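Local atomic coordinates of RNA 2'-o-ribose methyltransferase (Thermus thermophilus, PDB entry 1IPA), a protein that probably transfers a methyl group to a ribose 2'-hydroxyl of RNA, using a catalytic domain of the SpoU (TrmH) family that contains a deep trefoil knot. Residues R27-G33 with L96-M102; E36-A40 with T163-F167; A197-W202 with Q232-P236. The contacts are given in a common frame with arbitrary orientation. Residues are numbered along the deposited sequence.

Overall arrangement
Contacts 1 and 2 form one continuous block; contact 3 stands apart. Contact 1 pairs two strands of the N-terminal domain, which probably binds the RNA substrate; strand 28-32 leads into helix 34-42, which carries the first half of contact 2. The centres of contacts 1 and 2 are about 10 Å apart and the two touch, with I31 CD1 3.7 Å from A40 CB. Through 163-167, contact 2 joins that domain to the SpoU methyltransferase domain. Contact 3 lies in the latter, across the chain's centre from contact 1, its centre about 41 Å from that of contact 1 and about 33 Å from that of contact 2. As in SPOUT relatives, it probably adjoins the knotted cofactor pocket.

Contact 1: residues R27-G33 with L96-M102; sequences RRFLIEG and LIALARM
This is the antiparallel pairing of strand 28-32, outermost in the mixed sheet of the N-terminal domain, with its neighbour 96-101. Both are extended (phi about -90 to -155°, psi 100 to 160°); their N-to-C directions differ by 157° and the axes approach to 4.6 Å. R28-R101, L30-L99 and E32-I97 are non-hydrogen-bonded pairs on one face; F29-A100 and I31-A98 are hydrogen-bonded pairs on the other. The ladder reads F29 N-A100 O 3.0 Å, A100 N-F29 O 2.7 Å, I31 N-A98 O 2.9 Å, A98 N-I31 O 3.0 Å, M102 N-R27 O 2.8 Å and G33 N-L96 O 3.1 Å. R27, with positive phi (54/43), follows helix 20-26; G33 (110/132) N-caps the next. A100 CB lies 3.9 Å from the centroid of the F29 ring (chi1 p), 20° off its normal (CH-pi); I31 CD1 meets A100 CB at 3.4 Å. L30 CD2 packs on L99 CD1 (4.2 Å). R28 (chi1 m) and R101 (chi1 -112°) bring NH2 and NE to 3.1 Å, like charges, not bonded; R28 NE salt-bridges E48, and E32 OE2 hydrogen-bonds S88 OG. Helix 34-42 covers the I31 face of this edge pair, consistent with the eL30-like substrate-binding domain.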
loop_
_atom_site.group_PDB
_atom_site.type_symbol
_atom_site.label_atom_id
_atom_site.label_comp_id
_atom_site.label_asym_id
_atom_site.label_seq_id
_atom_site.Cartn_x
_atom_site.Cartn_y
_atom_site.Cartn_z
ATOM N N ARG A 27 5.334 19.058 -1.044
ATOM C CA ARG A 27 4.857 18.367 0.145
ATOM C C ARG A 27 3.337 18.301 0.214
ATOM O O ARG A 27 2.742 18.503 1.274
ATOM C CB ARG A 27 5.410 19.029 1.403
ATOM C CG ARG A 27 6.895 18.828 1.555
ATOM C CD ARG A 27 7.438 19.550 2.758
ATOM N NE ARG A 27 8.895 19.520 2.773
ATOM C CZ ARG A 27 9.653 20.091 3.705
ATOM N NH1 ARG A 27 9.096 20.749 4.717
ATOM N NH2 ARG A 27 10.974 19.996 3.623
ATOM N N ARG A 28 2.713 18.008 -0.918
ATOM C CA ARG A 28 1.264 17.890 -0.975
ATOM C C ARG A 28 0.845 16.762 -1.913
ATOM O O ARG A 28 1.597 16.378 -2.814
ATOM C CB ARG A 28 0.660 19.222 -1.403
ATOM C CG ARG A 28 0.669 20.227 -0.270
ATOM C CD ARG A 28 0.269 21.607 -0.713
ATOM N NE ARG A 28 0.113 22.494 0.438
ATOM C CZ ARG A 28 1.099 22.856 1.252
ATOM N NH1 ARG A 28 2.332 22.412 1.047
ATOM N NH2 ARG A 28 0.850 23.658 2.278
ATOM N N PHE A 29 -0.342 16.214 -1.681
ATOM C CA PHE A 29 -0.846 15.130 -2.508
ATOM C C PHE A 29 -2.364 15.070 -2.446
ATOM O O PHE A 29 -2.982 15.575 -1.505
ATOM C CB PHE A 29 -0.227 13.777 -2.090
ATOM C CG PHE A 29 -0.582 13.338 -0.693
ATOM C CD1 PHE A 29 -1.489 12.300 -0.487
ATOM C CD2 PHE A 29 0.005 13.945 0.420
ATOM C CE1 PHE A 29 -1.809 11.869 0.799
ATOM C CE2 PHE A 29 -0.313 13.517 1.716
ATOM C CZ PHE A 29 -1.224 12.472 1.898
ATOM N N LEU A 30 -2.951 14.456 -3.468
ATOM C CA LEU A 30 -4.388 14.343 -3.577
ATOM C C LEU A 30 -4.884 13.040 -2.991
ATOM O O LEU A 30 -4.205 12.009 -3.053
ATOM C CB LEU A 30 -4.802 14.431 -5.046
ATOM C CG LEU A 30 -4.349 15.682 -5.801
ATOM C CD1 LEU A 30 -4.453 15.445 -7.299
ATOM C CD2 LEU A 30 -5.180 16.873 -5.366
ATOM N N ILE A 31 -6.072 13.094 -2.407
ATOM C CA ILE A 31 -6.668 11.914 -1.828
ATOM C C ILE A 31 -8.086 11.761 -2.371
ATOM O O ILE A 31 -9.007 12.452 -1.936
ATOM C CB ILE A 31 -6.701 12.010 -0.297
ATOM C CG1 ILE A 31 -5.279 12.264 0.238
ATOM C CG2 ILE A 31 -7.290 10.732 0.281
ATOM C CD1 ILE A 31 -5.184 12.398 1.771
ATOM N N GLU A 32 -8.243 10.862 -3.337
ATOM C CA GLU A 32 -9.536 10.582 -3.969
ATOM C C GLU A 32 -10.336 9.494 -3.233
ATOM O O GLU A 32 -9.824 8.405 -2.965
ATOM C CB GLU A 32 -9.306 10.168 -5.430
ATOM C CG GLU A 32 -10.505 9.576 -6.154
ATOM C CD GLU A 32 -10.307 9.516 -7.682
ATOM O OE1 GLU A 32 -9.190 9.186 -8.148
ATOM O OE2 GLU A 32 -11.282 9.790 -8.419
ATOM N N GLY A 33 -11.588 9.801 -2.902
ATOM C CA GLY A 33 -12.431 8.835 -2.225
ATOM C C GLY A 33 -12.728 9.168 -0.779
ATOM O O GLY A 33 -11.822 9.483 -0.001
ATOM N N LEU A 96 -15.618 13.306 -4.108
ATOM C CA LEU A 96 -14.869 14.033 -3.096
ATOM C C LEU A 96 -13.387 13.718 -3.180
ATOM O O LEU A 96 -12.977 12.570 -2.991
ATOM C CB LEU A 96 -15.393 13.670 -1.708
ATOM C CG LEU A 96 -14.860 14.488 -0.532
ATOM C CD1 LEU A 96 -15.336 15.932 -0.656
ATOM C CD2 LEU A 96 -15.353 13.871 0.776
ATOM N N ILE A 97 -12.593 14.743 -3.479
ATOM C CA ILE A 97 -11.139 14.621 -3.583
ATOM C C ILE A 97 -10.542 15.701 -2.705
ATOM O O ILE A 97 -10.970 16.852 -2.765
ATOM C CB ILE A 97 -10.627 14.877 -5.009
ATOM C CG1 ILE A 97 -11.195 13.849 -5.984
ATOM C CG2 ILE A 97 -9.108 14.839 -5.013
ATOM C CD1 ILE A 97 -10.694 14.034 -7.415
ATOM N N ALA A 98 -9.544 15.353 -1.904
ATOM C CA ALA A 98 -8.946 16.344 -1.031
ATOM C C ALA A 98 -7.484 16.618 -1.329
ATOM O O ALA A 98 -6.801 15.824 -1.979
ATOM C CB ALA A 98 -9.105 15.911 0.411
ATOM N N LEU A 99 -7.021 17.772 -0.871
ATOM C CA LEU A 99 -5.630 18.159 -1.029
ATOM C C LEU A 99 -5.059 17.944 0.358
ATOM O O LEU A 99 -5.571 18.495 1.334
ATOM C CB LEU A 99 -5.508 19.636 -1.410
ATOM C CG LEU A 99 -4.084 20.191 -1.529
ATOM C CD1 LEU A 99 -3.330 19.421 -2.619
ATOM C CD2 LEU A 99 -4.122 21.682 -1.859
ATOM N N ALA A 100 -4.000 17.154 0.456
ATOM C CA ALA A 100 -3.411 16.877 1.753
ATOM C C ALA A 100 -1.969 17.343 1.865
ATOM O O ALA A 100 -1.275 17.495 0.868
ATOM C CB ALA A 100 -3.494 15.386 2.035
ATOM N N ARG A 101 -1.536 17.565 3.101
ATOM C CA ARG A 101 -0.174 17.978 3.405
ATOM C C ARG A 101 0.631 16.695 3.625
ATOM O O ARG A 101 0.234 15.848 4.418
ATOM C CB ARG A 101 -0.161 18.794 4.697
ATOM C CG ARG A 101 0.181 20.259 4.547
ATOM C CD ARG A 101 1.690 20.502 4.564
ATOM N NE ARG A 101 1.984 21.932 4.637
ATOM C CZ ARG A 101 3.204 22.449 4.747
ATOM N NH1 ARG A 101 4.264 21.656 4.795
ATOM N NH2 ARG A 101 3.359 23.764 4.822
ATOM N N MET A 102 1.751 16.540 2.927
ATOM C CA MET A 102 2.573 15.350 3.109
ATOM C C MET A 102 3.104 15.348 4.553
ATOM O O MET A 102 3.888 16.205 4.940
ATOM C CB MET A 102 3.727 15.355 2.105
ATOM C CG MET A 102 4.401 14.018 1.903
ATOM S SD MET A 102 5.711 14.087 0.683
ATOM C CE MET A 102 4.795 13.847 -0.771
#

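Contact 2: residues E36-A40 with T163-F167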
loop_
_atom_site.group_PDB
_atom_site.type_symbol
_atom_site.label_atom_id
_atom_site.label_comp_id
_atom_site.label_asym_id
_atom_site.label_seq_id
_atom_site.Cartn_x
_atom_site.Cartn_y
_atom_site.Cartn_z
ATOM N N GLU A 36 -10.827 6.763 1.707
ATOM C CA GLU A 36 -9.399 7.062 1.734
ATOM C C GLU A 36 -9.178 8.360 2.509
ATOM O O GLU A 36 -8.305 8.438 3.360
ATOM C CB GLU A 36 -8.840 7.214 0.317
ATOM C CG GLU A 36 -8.805 5.931 -0.500
ATOM C CD GLU A 36 -10.192 5.371 -0.773
ATOM O OE1 GLU A 36 -11.164 6.160 -0.806
ATOM O OE2 GLU A 36 -10.307 4.144 -0.970
ATOM N N ILE A 37 -9.983 9.376 2.214
ATOM C CA ILE A 37 -9.867 10.656 2.902
ATOM C C ILE A 37 -10.076 10.478 4.407
ATOM O O ILE A 37 -9.348 11.055 5.218
ATOM C CB ILE A 37 -10.893 11.676 2.356
ATOM C CG1 ILE A 37 -10.486 12.117 0.948
ATOM C CG2 ILE A 37 -11.004 12.860 3.289
ATOM C CD1 ILE A 37 -11.539 12.910 0.208
ATOM N N GLU A 38 -11.055 9.665 4.784
ATOM C CA GLU A 38 -11.324 9.445 6.199
ATOM C C GLU A 38 -10.163 8.769 6.909
ATOM O O GLU A 38 -9.737 9.217 7.973
ATOM C CB GLU A 38 -12.578 8.608 6.390
ATOM C CG GLU A 38 -12.998 8.528 7.835
ATOM C CD GLU A 38 -14.217 7.673 8.021
ATOM O OE1 GLU A 38 -14.147 6.483 7.646
ATOM O OE2 GLU A 38 -15.239 8.188 8.536
ATOM N N ARG A 39 -9.652 7.688 6.327
ATOM C CA ARG A 39 -8.525 6.981 6.924
ATOM C C ARG A 39 -7.335 7.922 7.079
ATOM O O ARG A 39 -6.563 7.805 8.026
ATOM C CB ARG A 39 -8.122 5.787 6.065
ATOM C CG ARG A 39 -9.188 4.720 5.950
ATOM C CD ARG A 39 -8.857 3.734 4.827
ATOM N NE ARG A 39 -9.920 2.755 4.613
ATOM C CZ ARG A 39 -10.205 1.771 5.458
ATOM N NH1 ARG A 39 -9.500 1.635 6.573
ATOM N NH2 ARG A 39 -11.198 0.929 5.194
ATOM N N ALA A 40 -7.194 8.863 6.151
ATOM C CA ALA A 40 -6.092 9.814 6.214
ATOM C C ALA A 40 -6.274 10.719 7.425
ATOM O O ALA A 40 -5.311 11.050 8.118
ATOM C CB ALA A 40 -6.026 10.636 4.931
ATOM N N THR A 163 -6.640 1.070 -0.737
ATOM C CA THR A 163 -7.858 1.608 -0.145
ATOM C C THR A 163 -7.538 2.485 1.075
ATOM O O THR A 163 -8.271 2.488 2.044
ATOM C CB THR A 163 -8.867 0.490 0.255
ATOM O OG1 THR A 163 -8.244 -0.442 1.147
ATOM C CG2 THR A 163 -9.349 -0.245 -0.985
ATOM N N GLY A 164 -6.429 3.218 1.016
ATOM C CA GLY A 164 -6.058 4.110 2.103
ATOM C C GLY A 164 -5.253 3.517 3.247
ATOM O O GLY A 164 -4.798 4.238 4.142
ATOM N N VAL A 165 -5.074 2.201 3.219
ATOM C CA VAL A 165 -4.325 1.489 4.248
ATOM C C VAL A 165 -2.874 1.962 4.371
ATOM O O VAL A 165 -2.257 1.783 5.421
ATOM C CB VAL A 165 -4.388 -0.048 3.983
ATOM C CG1 VAL A 165 -3.211 -0.756 4.598
ATOM C CG2 VAL A 165 -5.694 -0.605 4.551
ATOM N N VAL A 166 -2.339 2.574 3.310
ATOM C CA VAL A 166 -0.959 3.073 3.328
ATOM C C VAL A 166 -0.703 4.129 4.395
ATOM O O VAL A 166 0.436 4.322 4.815
ATOM C CB VAL A 166 -0.536 3.706 1.982
ATOM C CG1 VAL A 166 -0.262 2.638 0.981
ATOM C CG2 VAL A 166 -1.623 4.649 1.471
ATOM N N PHE A 167 -1.760 4.820 4.812
ATOM C CA PHE A 167 -1.649 5.870 5.819
ATOM C C PHE A 167 -1.428 5.323 7.229
ATOM O O PHE A 167 -1.125 6.083 8.145
ATOM C CB PHE A 167 -2.920 6.739 5.822
ATOM C CG PHE A 167 -3.226 7.375 4.495
ATOM C CD1 PHE A 167 -4.501 7.287 3.950
ATOM C CD2 PHE A 167 -2.238 8.043 3.782
ATOM C CE1 PHE A 167 -4.786 7.847 2.721
ATOM C CE2 PHE A 167 -2.518 8.612 2.541
ATOM C CZ PHE A 167 -3.788 8.512 2.011
#
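One turn of helix 34-42, closed by A40 N to E36 O at 3.0 Å, faces the backbone that follows helix 156-161: an interdomain contact between the N-terminal eL30-like domain and the SpoU methyltransferase domain. T163, with positive phi (52/36), terminates that helix in a Schellman motif, and 165-167 then form a short 3-10 turn in which F167 N bonds G164 O at 3.2 Å. The closest CA atoms are those of E36 and G164, 4.5 Å apart. Glycine suits this point: at phi/psi 87/-7 a CB would be jammed against the preceding carbonyl and would fall 2.8 Å from R39 CD. R39 extends along the turn, bringing NE to 3.1 Å from T163 O, although the angle is too poor for a hydrogen bond. The E36 carboxylate packs beside T163. F167 also packs on F29 of strand 28-32 and on I159, so its ring spans the boundary. Against the helix, A40 CB sits over that ring's face, 4.0 Å from the centroid and 24° off the normal, a CH-pi contact.

Contact 3: residues A197-W202 with Q232-P236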
loop_
_atom_site.group_PDB
_atom_site.type_symbol
_atom_site.label_atom_id
_atom_site.label_comp_id
_atom_site.label_asym_id
_atom_site.label_seq_id
_atom_site.Cartn_x
_atom_site.Cartn_y
_atom_site.Cartn_z
ATOM N N ALA A 197 10.083 -25.034 -4.482
ATOM C CA ALA A 197 10.278 -25.553 -3.130
ATOM C C ALA A 197 9.472 -26.840 -3.026
ATOM O O ALA A 197 8.418 -26.972 -3.641
ATOM C CB ALA A 197 9.790 -24.549 -2.091
ATOM N N GLU A 198 9.965 -27.779 -2.234
ATOM C CA GLU A 198 9.294 -29.056 -2.061
ATOM C C GLU A 198 8.146 -28.962 -1.066
ATOM O O GLU A 198 7.097 -29.578 -1.247
ATOM C CB GLU A 198 10.293 -30.099 -1.573
ATOM C CG GLU A 198 9.793 -31.517 -1.698
ATOM C CD GLU A 198 10.734 -32.512 -1.061
ATOM O OE1 GLU A 198 11.958 -32.233 -1.035
ATOM O OE2 GLU A 198 10.244 -33.573 -0.602
ATOM N N ALA A 199 8.352 -28.192 -0.005
ATOM C CA ALA A 199 7.327 -28.034 1.017
ATOM C C ALA A 199 6.238 -27.054 0.598
ATOM O O ALA A 199 6.512 -26.013 0.006
ATOM C CB ALA A 199 7.964 -27.578 2.327
ATOM N N LEU A 200 4.997 -27.423 0.891
ATOM C CA LEU A 200 3.851 -26.587 0.596
ATOM C C LEU A 200 3.840 -25.537 1.697
ATOM O O LEU A 200 4.319 -25.800 2.810
ATOM C CB LEU A 200 2.570 -27.417 0.640
ATOM C CG LEU A 200 2.270 -28.268 -0.597
ATOM C CD1 LEU A 200 1.054 -29.142 -0.345
ATOM C CD2 LEU A 200 2.025 -27.345 -1.781
ATOM N N TYR A 201 3.302 -24.358 1.400
ATOM C CA TYR A 201 3.283 -23.287 2.382
ATOM C C TYR A 201 2.528 -23.629 3.663
ATOM O O TYR A 201 2.849 -23.098 4.724
ATOM C CB TYR A 201 2.756 -21.985 1.746
ATOM C CG TYR A 201 1.264 -21.893 1.516
ATOM C CD1 TYR A 201 0.462 -21.138 2.368
ATOM C CD2 TYR A 201 0.657 -22.526 0.429
ATOM C CE1 TYR A 201 -0.908 -21.003 2.144
ATOM C CE2 TYR A 201 -0.719 -22.404 0.197
ATOM C CZ TYR A 201 -1.489 -21.636 1.060
ATOM O OH TYR A 201 -2.832 -21.483 0.844
ATOM N N TRP A 202 1.548 -24.526 3.578
ATOM C CA TRP A 202 0.773 -24.924 4.762
ATOM C C TRP A 202 1.604 -25.677 5.780
ATOM O O TRP A 202 1.224 -25.762 6.939
ATOM C CB TRP A 202 -0.380 -25.850 4.390
ATOM C CG TRP A 202 -1.410 -25.246 3.537
ATOM C CD1 TRP A 202 -2.248 -24.221 3.861
ATOM C CD2 TRP A 202 -1.742 -25.639 2.206
ATOM N NE1 TRP A 202 -3.086 -23.956 2.811
ATOM C CE2 TRP A 202 -2.796 -24.809 1.780
ATOM C CE3 TRP A 202 -1.252 -26.616 1.333
ATOM C CZ2 TRP A 202 -3.372 -24.922 0.511
ATOM C CZ3 TRP A 202 -1.825 -26.730 0.072
ATOM C CH2 TRP A 202 -2.877 -25.883 -0.326
ATOM N N GLN A 232 11.909 -22.860 2.958
ATOM C CA GLN A 232 11.504 -22.464 1.620
ATOM C C GLN A 232 10.174 -23.144 1.376
ATOM O O GLN A 232 9.996 -24.321 1.685
ATOM C CB GLN A 232 12.538 -22.893 0.590
ATOM C CG GLN A 232 13.667 -21.893 0.469
ATOM C CD GLN A 232 14.849 -22.440 -0.292
ATOM O OE1 GLN A 232 14.712 -22.933 -1.420
ATOM N NE2 GLN A 232 16.025 -22.350 0.316
ATOM N N VAL A 233 9.238 -22.404 0.805
ATOM C CA VAL A 233 7.910 -22.938 0.624
ATOM C C VAL A 233 7.246 -22.521 -0.699
ATOM O O VAL A 233 7.643 -21.542 -1.328
ATOM C CB VAL A 233 7.076 -22.489 1.858
ATOM C CG1 VAL A 233 5.997 -21.505 1.451
ATOM C CG2 VAL A 233 6.546 -23.687 2.596
ATOM N N ARG A 234 6.233 -23.266 -1.121
ATOM C CA ARG A 234 5.550 -22.918 -2.358
ATOM C C ARG A 234 4.036 -22.923 -2.252
ATOM O O ARG A 234 3.447 -23.586 -1.391
ATOM C CB ARG A 234 5.976 -23.846 -3.503
ATOM C CG ARG A 234 5.285 -25.194 -3.521
ATOM C CD ARG A 234 5.612 -25.956 -4.792
ATOM N NE ARG A 234 4.690 -27.064 -4.966
ATOM C CZ ARG A 234 4.706 -28.157 -4.221
ATOM N NH1 ARG A 234 5.609 -28.292 -3.263
ATOM N NH2 ARG A 234 3.795 -29.097 -4.410
ATOM N N ILE A 235 3.421 -22.152 -3.142
ATOM C CA ILE A 235 1.971 -22.048 -3.224
ATOM C C ILE A 235 1.593 -22.932 -4.400
ATOM O O ILE A 235 1.863 -22.607 -5.548
ATOM C CB ILE A 235 1.533 -20.585 -3.472
ATOM C CG1 ILE A 235 1.842 -19.743 -2.227
ATOM C CG2 ILE A 235 0.050 -20.529 -3.806
ATOM C CD1 ILE A 235 1.666 -18.258 -2.418
ATOM N N PRO A 236 0.970 -24.076 -4.120
ATOM C CA PRO A 236 0.574 -25.007 -5.176
ATOM C C PRO A 236 -0.331 -24.389 -6.225
ATOM O O PRO A 236 -1.232 -23.615 -5.900
ATOM C CB PRO A 236 -0.097 -26.134 -4.397
ATOM C CG PRO A 236 -0.717 -25.407 -3.228
ATOM C CD PRO A 236 0.386 -24.465 -2.821
HETATM O O HOH W 1 10.844 -26.828 0.897
#
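Every direct hydrogen bond between the segments involves R234, through its backbone or its guanidinium. R234 N donates to A199 O at 3.0 Å and R234 O accepts from Y201 N at 2.9 Å, so the two bonds flank L200, using the residues before and after it, and make a single backbone bridge between L200 and R234, whose CA atoms are 5.0 Å apart. The side chain, chi1 p, folds back along 197-200: NH1 donates to A197 O at 3.1 Å and, weakly, to E198 O at 2.8 Å, while L200 CD2 lies over the guanidinium face, 3.6 Å from NH2. Water 1 adds an indirect link, accepting from A199 N (3.0 Å) and donating to Q232 O (2.8 Å). Apolar packing spreads from this core. A197 CB sits 3.5 Å from V233 C, and Y201 CB meets V233 CG1 at 3.3 Å. P236 receives three side chains: its CD is 3.5 Å from L200 CD2 and 3.8 Å from Y201 CD2, and its CG is 3.6 Å from W202 CH2. Beyond the segments, Y201 and W202 touch helix 246-261, and V233 bonds through its backbone to A192 and T194. Segment 197-202 thus lies along the C-terminal end of strand 231-233 and the residues after it, in the knotted SPOUT fold, where these two loops, as in relatives, probably help shape the cofactor pocket.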